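Local coordinates for tRNA threonylcarbamoyladenosine biosynthesis protein TsaE (Haemophilus influenzae, PDB 1HTW), which binds ATP and magnesium and is required for forming the threonylcarbamoyl group on adenosine 37 of tRNAs that read codons beginning with adenine, at residues A[11-17]-A[48-52]; A[54-59]-A[73-77]; A[124-130]-A[142-148]. All coordinates share one frame. Numbering follows the deposited sequence.

Interaction 1: residues A[11-17]-A[48-52]; sequences EFSMLRF and TLTRG. With ADP (adenosine-5'-diphosphate), chain H.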
loop_
_atom_site.group_PDB
_atom_site.type_symbol
_atom_site.label_atom_id
_atom_site.label_comp_id
_atom_site.label_asym_id
_atom_site.label_seq_id
_atom_site.Cartn_x
_atom_site.Cartn_y
_atom_site.Cartn_z
ATOM N N GLU A 11 0.995 -17.054 -5.818
ATOM C CA GLU A 11 0.000 -15.978 -5.717
ATOM C C GLU A 11 -0.944 -16.121 -4.555
ATOM O O GLU A 11 -1.256 -15.037 -3.964
ATOM C CB GLU A 11 -0.720 -15.863 -7.073
ATOM C CG GLU A 11 -1.670 -14.657 -7.067
ATOM C CD GLU A 11 -2.148 -14.283 -8.447
ATOM O OE1 GLU A 11 -1.442 -14.602 -9.426
ATOM O OE2 GLU A 11 -3.245 -13.685 -8.539
ATOM N N PHE A 12 -1.364 -17.292 -4.128
ATOM C CA PHE A 12 -2.266 -17.463 -2.987
ATOM C C PHE A 12 -1.635 -16.925 -1.719
ATOM O O PHE A 12 -2.204 -16.285 -0.823
ATOM C CB PHE A 12 -2.604 -18.935 -2.750
ATOM C CG PHE A 12 -4.018 -19.303 -3.153
ATOM C CD1 PHE A 12 -5.080 -18.628 -2.606
ATOM C CD2 PHE A 12 -4.237 -20.314 -4.068
ATOM C CE1 PHE A 12 -6.388 -19.030 -2.915
ATOM C CE2 PHE A 12 -5.526 -20.670 -4.437
ATOM C CZ PHE A 12 -6.595 -20.023 -3.830
ATOM N N SER A 13 -0.295 -17.182 -1.659
ATOM C CA SER A 13 0.453 -16.675 -0.508
ATOM C C SER A 13 0.545 -15.154 -0.551
ATOM O O SER A 13 0.614 -14.550 0.543
ATOM C CB SER A 13 1.891 -17.275 -0.579
ATOM O OG SER A 13 1.751 -18.687 -0.287
ATOM N N MET A 14 0.572 -14.516 -1.685
ATOM C CA MET A 14 0.662 -13.071 -1.754
ATOM C C MET A 14 -0.684 -12.489 -1.193
ATOM O O MET A 14 -0.648 -11.478 -0.522
ATOM C CB MET A 14 0.803 -12.533 -3.173
ATOM C CG MET A 14 0.999 -11.060 -3.287
ATOM S SD MET A 14 2.557 -10.344 -2.419
ATOM C CE MET A 14 3.670 -10.070 -3.911
ATOM N N LEU A 15 -1.744 -13.178 -1.633
ATOM C CA LEU A 15 -3.081 -12.692 -1.154
ATOM C C LEU A 15 -3.252 -12.897 0.340
ATOM O O LEU A 15 -3.715 -11.888 0.987
ATOM C CB LEU A 15 -4.128 -13.446 -1.962
ATOM C CG LEU A 15 -4.136 -13.227 -3.466
ATOM C CD1 LEU A 15 -5.122 -14.205 -4.128
ATOM C CD2 LEU A 15 -4.354 -11.797 -3.876
ATOM N N ARG A 16 -2.833 -13.963 0.929
ATOM C CA ARG A 16 -2.869 -14.220 2.357
ATOM C C ARG A 16 -1.995 -13.214 3.088
ATOM O O ARG A 16 -2.383 -12.706 4.167
ATOM C CB ARG A 16 -2.384 -15.644 2.653
ATOM C CG ARG A 16 -2.340 -15.986 4.152
ATOM C CD ARG A 16 -1.909 -17.446 4.331
ATOM N NE ARG A 16 -1.557 -17.757 5.701
ATOM C CZ ARG A 16 -0.415 -18.285 6.138
ATOM N NH1 ARG A 16 0.579 -18.552 5.303
ATOM N NH2 ARG A 16 -0.273 -18.551 7.430
ATOM N N PHE A 17 -0.816 -12.892 2.535
ATOM C CA PHE A 17 0.020 -11.900 3.186
ATOM C C PHE A 17 -0.600 -10.511 3.118
ATOM O O PHE A 17 -0.646 -9.811 4.128
ATOM C CB PHE A 17 1.427 -11.835 2.481
ATOM C CG PHE A 17 2.314 -10.825 3.187
ATOM C CD1 PHE A 17 3.077 -11.256 4.281
ATOM C CD2 PHE A 17 2.374 -9.527 2.766
ATOM C CE1 PHE A 17 3.885 -10.305 4.929
ATOM C CE2 PHE A 17 3.131 -8.587 3.436
ATOM C CZ PHE A 17 3.912 -9.010 4.518
ATOM N N THR A 48 -1.398 -6.957 -7.209
ATOM C CA THR A 48 -1.932 -8.174 -6.647
ATOM C C THR A 48 -1.899 -8.171 -5.081
ATOM O O THR A 48 -2.849 -8.632 -4.493
ATOM C CB THR A 48 -1.113 -9.407 -7.078
ATOM O OG1 THR A 48 -1.373 -9.442 -8.548
ATOM C CG2 THR A 48 -1.595 -10.670 -6.472
ATOM N N LEU A 49 -0.830 -7.564 -4.586
ATOM C CA LEU A 49 -0.783 -7.449 -3.087
ATOM C C LEU A 49 -1.900 -6.449 -2.628
ATOM O O LEU A 49 -2.552 -6.886 -1.677
ATOM C CB LEU A 49 0.569 -6.796 -2.704
ATOM C CG LEU A 49 0.685 -6.436 -1.210
ATOM C CD1 LEU A 49 0.341 -7.604 -0.313
ATOM C CD2 LEU A 49 2.095 -5.906 -0.892
ATOM N N THR A 50 -2.025 -5.402 -3.337
ATOM C CA THR A 50 -3.139 -4.436 -3.013
ATOM C C THR A 50 -4.473 -5.161 -3.068
ATOM O O THR A 50 -5.345 -4.973 -2.207
ATOM C CB THR A 50 -3.131 -3.339 -4.052
ATOM O OG1 THR A 50 -1.918 -2.565 -3.899
ATOM C CG2 THR A 50 -4.303 -2.338 -3.783
ATOM N N ARG A 51 -4.676 -5.975 -4.087
ATOM C CA ARG A 51 -5.923 -6.767 -4.156
ATOM C C ARG A 51 -6.122 -7.676 -2.993
ATOM O O ARG A 51 -7.212 -7.772 -2.368
ATOM C CB ARG A 51 -6.015 -7.457 -5.525
ATOM C CG ARG A 51 -7.134 -8.467 -5.682
ATOM C CD ARG A 51 -7.072 -9.073 -7.133
ATOM N NE ARG A 51 -6.495 -10.379 -7.224
ATOM C CZ ARG A 51 -6.815 -11.565 -6.843
ATOM N NH1 ARG A 51 -7.890 -11.866 -6.095
ATOM N NH2 ARG A 51 -5.978 -12.595 -7.104
ATOM N N GLY A 52 -5.096 -8.404 -2.550
ATOM C CA GLY A 52 -5.199 -9.289 -1.392
ATOM C C GLY A 52 -5.537 -8.370 -0.116
ATOM O O GLY A 52 -6.241 -8.916 0.712
HETATM P PB ADP H . 2.566 -4.775 -10.523
HETATM O O1B ADP H . 1.408 -3.932 -9.977
HETATM O O2B ADP H . 3.756 -4.738 -9.660
HETATM O O3B ADP H . 2.868 -4.249 -11.992
HETATM P PA ADP H . 0.639 -6.913 -10.872
HETATM O O1A ADP H . -0.287 -6.163 -11.774
HETATM O O2A ADP H . 0.087 -7.286 -9.552
HETATM O O3A ADP H . 2.048 -6.202 -10.753
HETATM O "O5'" ADP H . 1.022 -8.263 -11.648
HETATM C "C5'" ADP H . 1.521 -9.425 -11.039
HETATM C "C4'" ADP H . 1.355 -10.587 -12.056
HETATM O "O4'" ADP H . 2.143 -11.694 -11.624
HETATM C "C3'" ADP H . -0.076 -11.062 -12.186
HETATM O "O3'" ADP H . -0.389 -11.357 -13.584
HETATM C "C2'" ADP H . -0.072 -12.256 -11.252
HETATM O "O2'" ADP H . -1.108 -13.191 -11.485
HETATM C "C1'" ADP H . 1.362 -12.810 -11.405
HETATM N N9 ADP H . 1.831 -13.511 -10.236
HETATM C C8 ADP H . 2.394 -14.755 -10.207
HETATM N N7 ADP H . 2.842 -15.177 -9.076
HETATM C C5 ADP H . 2.563 -14.165 -8.267
HETATM C C6 ADP H . 2.889 -14.062 -6.937
HETATM N N6 ADP H . 3.550 -14.968 -6.231
HETATM N N1 ADP H . 2.594 -12.856 -6.374
HETATM C C2 ADP H . 2.006 -11.889 -7.099
HETATM N N3 ADP H . 1.693 -11.877 -8.411
HETATM C C4 ADP H . 1.983 -13.104 -8.909
#
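Polar contacts gather at the nucleotide end of this helix pair. R51 NH2 donates a hydrogen bond to E11 OE2 at 3.3 Å, as part of a salt bridge. The other carboxylate oxygen, E11 OE1, accepts a hydrogen bond from the ribose O2' of ADP at 2.5 Å. T48 follows the P-loop (Walker A) residues G45, K46 and T47. T48 N and T48 OG1 each donate to ADP O2A, both at 2.8 Å. R51 NH1 is held by Q55 OE1 in the next turn of its own helix.

The remaining contacts are van der Waals packing, mostly apolar. The two short helical segments cross at -53°, with their axes 7.6 Å apart. G52 makes the closest point: G52 CA lies 4.0 Å from L15 CA, and a CB there would clash with L15. L15 CD2 sits 3.6 Å from G52 CA and also lies over one face of the R51 guanidinium. M14 SD meets L49 CB at 4.1 Å, and F17 CD2 meets L49 CD1 at 4.2 Å. M14 CB also comes 3.7 Å from ADP N1.

E11 and M14 on helix 11-28 and T48 on helix 46-56 all contact ADP, so both helices hold one nucleotide. The E11-R51 salt bridge ties them together beside it.

Interaction 2: residues A[54-59]-A[73-77]; sequences LQGIGH and EYNIA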
loop_
_atom_site.group_PDB
_atom_site.type_symbol
_atom_site.label_atom_id
_atom_site.label_comp_id
_atom_site.label_asym_id
_atom_site.label_seq_id
_atom_site.Cartn_x
_atom_site.Cartn_y
_atom_site.Cartn_z
ATOM N N LEU A 54 -7.135 -5.454 -0.023
ATOM C CA LEU A 54 -8.554 -4.885 -0.008
ATOM C C LEU A 54 -9.585 -5.962 0.031
ATOM O O LEU A 54 -10.611 -5.902 0.759
ATOM C CB LEU A 54 -8.705 -4.019 -1.254
ATOM C CG LEU A 54 -7.840 -2.789 -1.420
ATOM C CD1 LEU A 54 -7.995 -2.162 -2.808
ATOM C CD2 LEU A 54 -8.264 -1.718 -0.399
ATOM N N GLN A 55 -9.484 -7.027 -0.805
ATOM C CA GLN A 55 -10.410 -8.101 -0.824
ATOM C C GLN A 55 -10.312 -8.923 0.433
ATOM O O GLN A 55 -11.262 -9.542 0.966
ATOM C CB GLN A 55 -10.265 -9.011 -2.121
ATOM C CG GLN A 55 -10.605 -8.161 -3.347
ATOM C CD GLN A 55 -10.388 -9.006 -4.651
ATOM O OE1 GLN A 55 -9.685 -9.990 -4.538
ATOM N NE2 GLN A 55 -11.083 -8.643 -5.718
ATOM N N GLY A 56 -9.051 -8.925 0.977
ATOM C CA GLY A 56 -8.812 -9.682 2.223
ATOM C C GLY A 56 -9.594 -9.094 3.414
ATOM O O GLY A 56 -9.997 -9.938 4.246
ATOM N N ILE A 57 -9.778 -7.805 3.408
ATOM C CA ILE A 57 -10.562 -7.198 4.558
ATOM C C ILE A 57 -12.008 -7.015 4.118
ATOM O O ILE A 57 -12.784 -6.358 4.851
ATOM C CB ILE A 57 -9.930 -5.900 5.006
ATOM C CG1 ILE A 57 -9.645 -4.866 3.937
ATOM C CG2 ILE A 57 -8.605 -6.209 5.761
ATOM C CD1 ILE A 57 -9.243 -3.483 4.434
ATOM N N GLY A 58 -12.415 -7.576 2.977
ATOM C CA GLY A 58 -13.853 -7.523 2.621
ATOM C C GLY A 58 -14.291 -6.831 1.380
ATOM O O GLY A 58 -15.526 -6.820 1.064
ATOM N N HIS A 59 -13.486 -6.113 0.601
ATOM C CA HIS A 59 -13.907 -5.512 -0.621
ATOM C C HIS A 59 -14.437 -6.593 -1.557
ATOM O O HIS A 59 -13.757 -7.600 -1.741
ATOM C CB HIS A 59 -12.827 -4.680 -1.304
ATOM C CG HIS A 59 -13.330 -4.133 -2.598
ATOM N ND1 HIS A 59 -14.256 -3.106 -2.677
ATOM C CD2 HIS A 59 -13.038 -4.502 -3.871
ATOM C CE1 HIS A 59 -14.394 -2.792 -3.968
ATOM N NE2 HIS A 59 -13.708 -3.632 -4.697
ATOM N N GLU A 73 -10.790 5.302 -4.871
ATOM C CA GLU A 73 -11.191 5.357 -3.421
ATOM C C GLU A 73 -12.014 4.164 -3.072
ATOM O O GLU A 73 -12.991 3.780 -3.765
ATOM C CB GLU A 73 -12.034 6.675 -3.290
ATOM C CG GLU A 73 -13.182 6.572 -2.301
ATOM C CD GLU A 73 -13.907 7.899 -2.072
ATOM O OE1 GLU A 73 -13.442 8.651 -1.174
ATOM O OE2 GLU A 73 -14.899 8.201 -2.750
ATOM N N TYR A 74 -11.711 3.469 -1.952
ATOM C CA TYR A 74 -12.457 2.395 -1.451
ATOM C C TYR A 74 -13.089 2.694 -0.043
ATOM O O TYR A 74 -12.401 3.325 0.721
ATOM C CB TYR A 74 -11.653 1.093 -1.307
ATOM C CG TYR A 74 -11.157 0.559 -2.660
ATOM C CD1 TYR A 74 -10.050 1.107 -3.247
ATOM C CD2 TYR A 74 -11.860 -0.469 -3.259
ATOM C CE1 TYR A 74 -9.601 0.603 -4.501
ATOM C CE2 TYR A 74 -11.425 -0.978 -4.491
ATOM C CZ TYR A 74 -10.311 -0.412 -5.068
ATOM O OH TYR A 74 -9.904 -0.930 -6.301
ATOM N N ASN A 75 -14.300 2.198 0.136
ATOM C CA ASN A 75 -14.962 2.290 1.443
ATOM C C ASN A 75 -15.226 0.884 1.919
ATOM O O ASN A 75 -16.046 0.151 1.324
ATOM C CB ASN A 75 -16.254 3.126 1.354
ATOM C CG ASN A 75 -16.951 3.203 2.715
ATOM O OD1 ASN A 75 -16.943 2.226 3.448
ATOM N ND2 ASN A 75 -17.681 4.286 2.953
ATOM N N ILE A 76 -14.391 0.369 2.840
ATOM C CA ILE A 76 -14.476 -0.986 3.272
ATOM C C ILE A 76 -15.007 -1.041 4.720
ATOM O O ILE A 76 -14.238 -0.778 5.623
ATOM C CB ILE A 76 -13.119 -1.750 3.220
ATOM C CG1 ILE A 76 -12.594 -1.580 1.759
ATOM C CG2 ILE A 76 -13.428 -3.232 3.437
ATOM C CD1 ILE A 76 -13.731 -1.749 0.773
ATOM N N ALA A 77 -16.289 -1.364 4.822
ATOM C CA ALA A 77 -16.952 -1.402 6.131
ATOM C C ALA A 77 -16.697 -0.072 6.854
ATOM O O ALA A 77 -16.524 -0.092 8.067
ATOM C CB ALA A 77 -16.501 -2.565 6.979
#
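A Schellman motif ends the P-loop helix 46-56 here, and the helix end packs against the edge strand 71-76 of the nucleotide-binding sheet. H59 N donates a hydrogen bond to L54 O at 2.9 Å, and G58 N donates one to Q55 O at 3.0 Å. G58 is the C' residue. At its backbone angles, with phi at 119°, a CB would be jammed against the preceding carbonyl oxygen, so the lack of a side chain lets the chain turn here.

L54 in the last turn of the helix, with I57 and H59 in the turn after it, faces Y74 and I76. No hydrogen bond crosses between the segments. I76 CG2 lies 3.5 Å from I57 O and 4.2 Å from I57 CG1. On the same residue, I76 CD1 reaches H59 CB at 3.7 Å. Y74 is held by two different kinds of contact. L54 CD1 makes a CH-pi contact over the face of the Y74 ring, 3.7 Å from the ring centroid. The ring edge of Y74 points at the face of H59 in a T-shaped pair, with planes at 88° and centroids 4.8 Å apart.

L54 and I57 also touch I81 on the neighbouring strand 79-85. I57 reaches A22, E23 and L26 of helix 11-28 as well. The helix end thus joins the sheet edge to a second helix. In the T-shaped pair, the closest atoms are H59 NE2 and Y74 CE2, 3.5 Å apart.

Interaction 3: residues A[124-130]-A[142-148]; sequences EADILVN and LIAQTNL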
loop_
_atom_site.group_PDB
_atom_site.type_symbol
_atom_site.label_atom_id
_atom_site.label_comp_id
_atom_site.label_asym_id
_atom_site.label_seq_id
_atom_site.Cartn_x
_atom_site.Cartn_y
_atom_site.Cartn_z
ATOM N N GLU A 124 5.496 11.399 3.604
ATOM C CA GLU A 124 6.538 10.391 3.697
ATOM C C GLU A 124 5.894 9.046 4.058
ATOM O O GLU A 124 4.836 9.037 4.677
ATOM C CB GLU A 124 7.575 10.747 4.756
ATOM C CG GLU A 124 8.723 9.757 4.859
ATOM C CD GLU A 124 9.249 9.606 6.274
ATOM O OE1 GLU A 124 9.138 10.573 7.059
ATOM O OE2 GLU A 124 9.744 8.506 6.599
ATOM N N ALA A 125 6.534 7.961 3.614
ATOM C CA ALA A 125 5.979 6.643 3.884
ATOM C C ALA A 125 6.160 6.224 5.348
ATOM O O ALA A 125 7.195 6.493 5.924
ATOM C CB ALA A 125 6.678 5.576 3.038
ATOM N N ASP A 126 5.189 5.452 5.827
ATOM C CA ASP A 126 5.366 4.835 7.147
ATOM C C ASP A 126 6.121 3.512 6.929
ATOM O O ASP A 126 6.897 3.084 7.762
ATOM C CB ASP A 126 4.028 4.565 7.827
ATOM C CG ASP A 126 3.403 5.877 8.284
ATOM O OD1 ASP A 126 3.920 6.468 9.288
ATOM O OD2 ASP A 126 2.452 6.379 7.652
ATOM N N ILE A 127 5.815 2.889 5.779
ATOM C CA ILE A 127 6.453 1.564 5.529
ATOM C C ILE A 127 6.652 1.434 3.998
ATOM O O ILE A 127 5.839 1.948 3.243
ATOM C CB ILE A 127 5.572 0.457 6.064
ATOM C CG1 ILE A 127 6.211 -0.942 5.992
ATOM C CG2 ILE A 127 4.221 0.427 5.368
ATOM C CD1 ILE A 127 5.762 -1.806 7.187
ATOM N N LEU A 128 7.815 0.925 3.653
ATOM C CA LEU A 128 8.099 0.601 2.238
ATOM C C LEU A 128 7.876 -0.891 2.089
ATOM O O LEU A 128 8.333 -1.673 2.912
ATOM C CB LEU A 128 9.563 0.869 1.864
ATOM C CG LEU A 128 10.141 2.208 2.212
ATOM C CD1 LEU A 128 11.598 2.317 1.715
ATOM C CD2 LEU A 128 9.310 3.323 1.588
ATOM N N VAL A 129 7.243 -1.295 0.964
ATOM C CA VAL A 129 7.117 -2.741 0.729
ATOM C C VAL A 129 7.891 -3.013 -0.573
ATOM O O VAL A 129 7.426 -2.576 -1.635
ATOM C CB VAL A 129 5.624 -3.091 0.462
ATOM C CG1 VAL A 129 5.490 -4.572 0.184
ATOM C CG2 VAL A 129 4.784 -2.756 1.698
ATOM N N ASN A 130 9.057 -3.664 -0.473
ATOM C CA ASN A 130 9.875 -3.818 -1.708
ATOM C C ASN A 130 9.711 -5.247 -2.173
ATOM O O ASN A 130 10.028 -6.192 -1.432
ATOM C CB ASN A 130 11.351 -3.579 -1.318
ATOM C CG ASN A 130 11.639 -2.139 -0.961
ATOM O OD1 ASN A 130 10.884 -1.239 -1.315
ATOM N ND2 ASN A 130 12.712 -1.875 -0.197
ATOM N N LEU A 142 9.710 -5.612 4.059
ATOM C CA LEU A 142 8.989 -4.423 4.596
ATOM C C LEU A 142 10.025 -3.647 5.426
ATOM O O LEU A 142 10.734 -4.225 6.280
ATOM C CB LEU A 142 7.860 -4.876 5.528
ATOM C CG LEU A 142 6.646 -5.580 4.975
ATOM C CD1 LEU A 142 5.533 -5.648 6.053
ATOM C CD2 LEU A 142 6.096 -4.865 3.767
ATOM N N ILE A 143 10.087 -2.369 5.206
ATOM C CA ILE A 143 11.017 -1.475 5.834
ATOM C C ILE A 143 10.215 -0.328 6.511
ATOM O O ILE A 143 9.567 0.448 5.853
ATOM C CB ILE A 143 12.036 -0.923 4.843
ATOM C CG1 ILE A 143 12.804 -2.086 4.159
ATOM C CG2 ILE A 143 13.076 -0.066 5.591
ATOM C CD1 ILE A 143 13.748 -1.556 3.090
ATOM N N ALA A 144 10.468 -0.228 7.827
ATOM C CA ALA A 144 9.760 0.842 8.569
ATOM C C ALA A 144 10.485 2.156 8.335
ATOM O O ALA A 144 11.739 2.155 8.314
ATOM C CB ALA A 144 9.799 0.514 10.065
ATOM N N GLN A 145 9.731 3.241 8.157
ATOM C CA GLN A 145 10.336 4.543 7.977
ATOM C C GLN A 145 9.994 5.485 9.155
ATOM O O GLN A 145 10.710 6.456 9.356
ATOM C CB GLN A 145 9.806 5.232 6.707
ATOM C CG GLN A 145 10.875 5.903 5.880
ATOM C CD GLN A 145 11.580 4.930 4.950
ATOM O OE1 GLN A 145 11.915 5.306 3.829
ATOM N NE2 GLN A 145 11.731 3.696 5.401
ATOM N N THR A 146 8.904 5.164 9.815
ATOM C CA THR A 146 8.454 6.004 10.954
ATOM C C THR A 146 8.310 5.131 12.158
ATOM O O THR A 146 8.310 3.912 12.136
ATOM C CB THR A 146 7.085 6.650 10.637
ATOM O OG1 THR A 146 6.128 5.589 10.448
ATOM C CG2 THR A 146 7.129 7.582 9.450
ATOM N N ASN A 147 7.961 5.781 13.313
ATOM C CA ASN A 147 7.599 5.002 14.479
ATOM C C ASN A 147 6.401 4.116 14.228
ATOM O O ASN A 147 6.319 2.989 14.716
ATOM C CB ASN A 147 7.254 6.073 15.578
ATOM C CG ASN A 147 7.082 5.401 16.915
ATOM O OD1 ASN A 147 8.062 4.944 17.521
ATOM N ND2 ASN A 147 5.831 5.312 17.372
ATOM N N LEU A 148 5.407 4.621 13.486
ATOM C CA LEU A 148 4.229 3.790 13.192
ATOM C C LEU A 148 4.698 2.584 12.356
ATOM O O LEU A 148 4.245 1.477 12.606
ATOM C CB LEU A 148 3.170 4.623 12.421
ATOM C CG LEU A 148 1.933 3.796 11.975
ATOM C CD1 LEU A 148 1.263 3.042 13.084
ATOM C CD2 LEU A 148 0.947 4.704 11.250
#
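This is the open end of the beta hairpin formed by strands 127-134 and 137-144, within the mixed sheet of a P-loop NTPase fold. The axes of the short strands 127-130 and 142-144 approach to 4.6 Å, and they run antiparallel.

E124 lies before the strand, and E124 OE2 comes 2.9 Å from Q145 CG. A125 O is 3.0 Å from Q145 CB. This oxygen is buried and has no hydrogen-bond partner in the model.

D126 ties the loop before the strand to the start of helix 147-155. D126 O accepts a hydrogen bond from Q145 N at 2.9 Å. D126 OD1 accepts one from T146 OG1 at 2.6 Å and also forms a salt bridge with K32. T146 is the N-cap of that helix, and its OG1 is also hydrogen-bonded to G149 N.

I127 and A144 form a non-hydrogen-bonded pair. I127 CA makes a CA-H...O contact with I143 O at 3.3 Å, and I127 CD1 meets L142 CD1 at 4.0 Å.

L128 and I143 form the hydrogen-bonded pair. L128 N donates to I143 O at 2.9 Å, and I143 N donates to L128 O at 3.0 Å. Their side chains share the sheet face opposite that of I127, V129, L142 and A144. The latter face packs on F17 and F21 of helix 11-28 and on I153 of helix 147-155.

V129 and L142 are a second non-hydrogen-bonded pair; the V129 backbone is hydrogen-bonded to strand 34-39 instead. V129 CG2 is 3.2 Å from L142 CD2. N130 ND2 is hydrogen-bonded to E141 and lies 3.5 Å from I143 CD1.

Interactions 1 and 2 use successive parts of helix 46-56, and their centres are about 14 Å apart. Interaction 1 sits on ADP itself. Interaction 2 lies at the far end of the helix, where the side chain of L54 is about 12 Å from ADP. Interaction 3 is in the sheet against which interaction 1 packs. The two touch directly: L49 CD2 meets V129 CG1 at 3.8 Å, and F17 CZ meets L142 CD1 at 4.0 Å. Interactions 2 and 3 do not touch. Their nearest atoms are about 12 Å apart, but both involve the same sheet. Interaction 3 also approaches the nucleotide site, with the V129 side chain about 7 Å from that of K46.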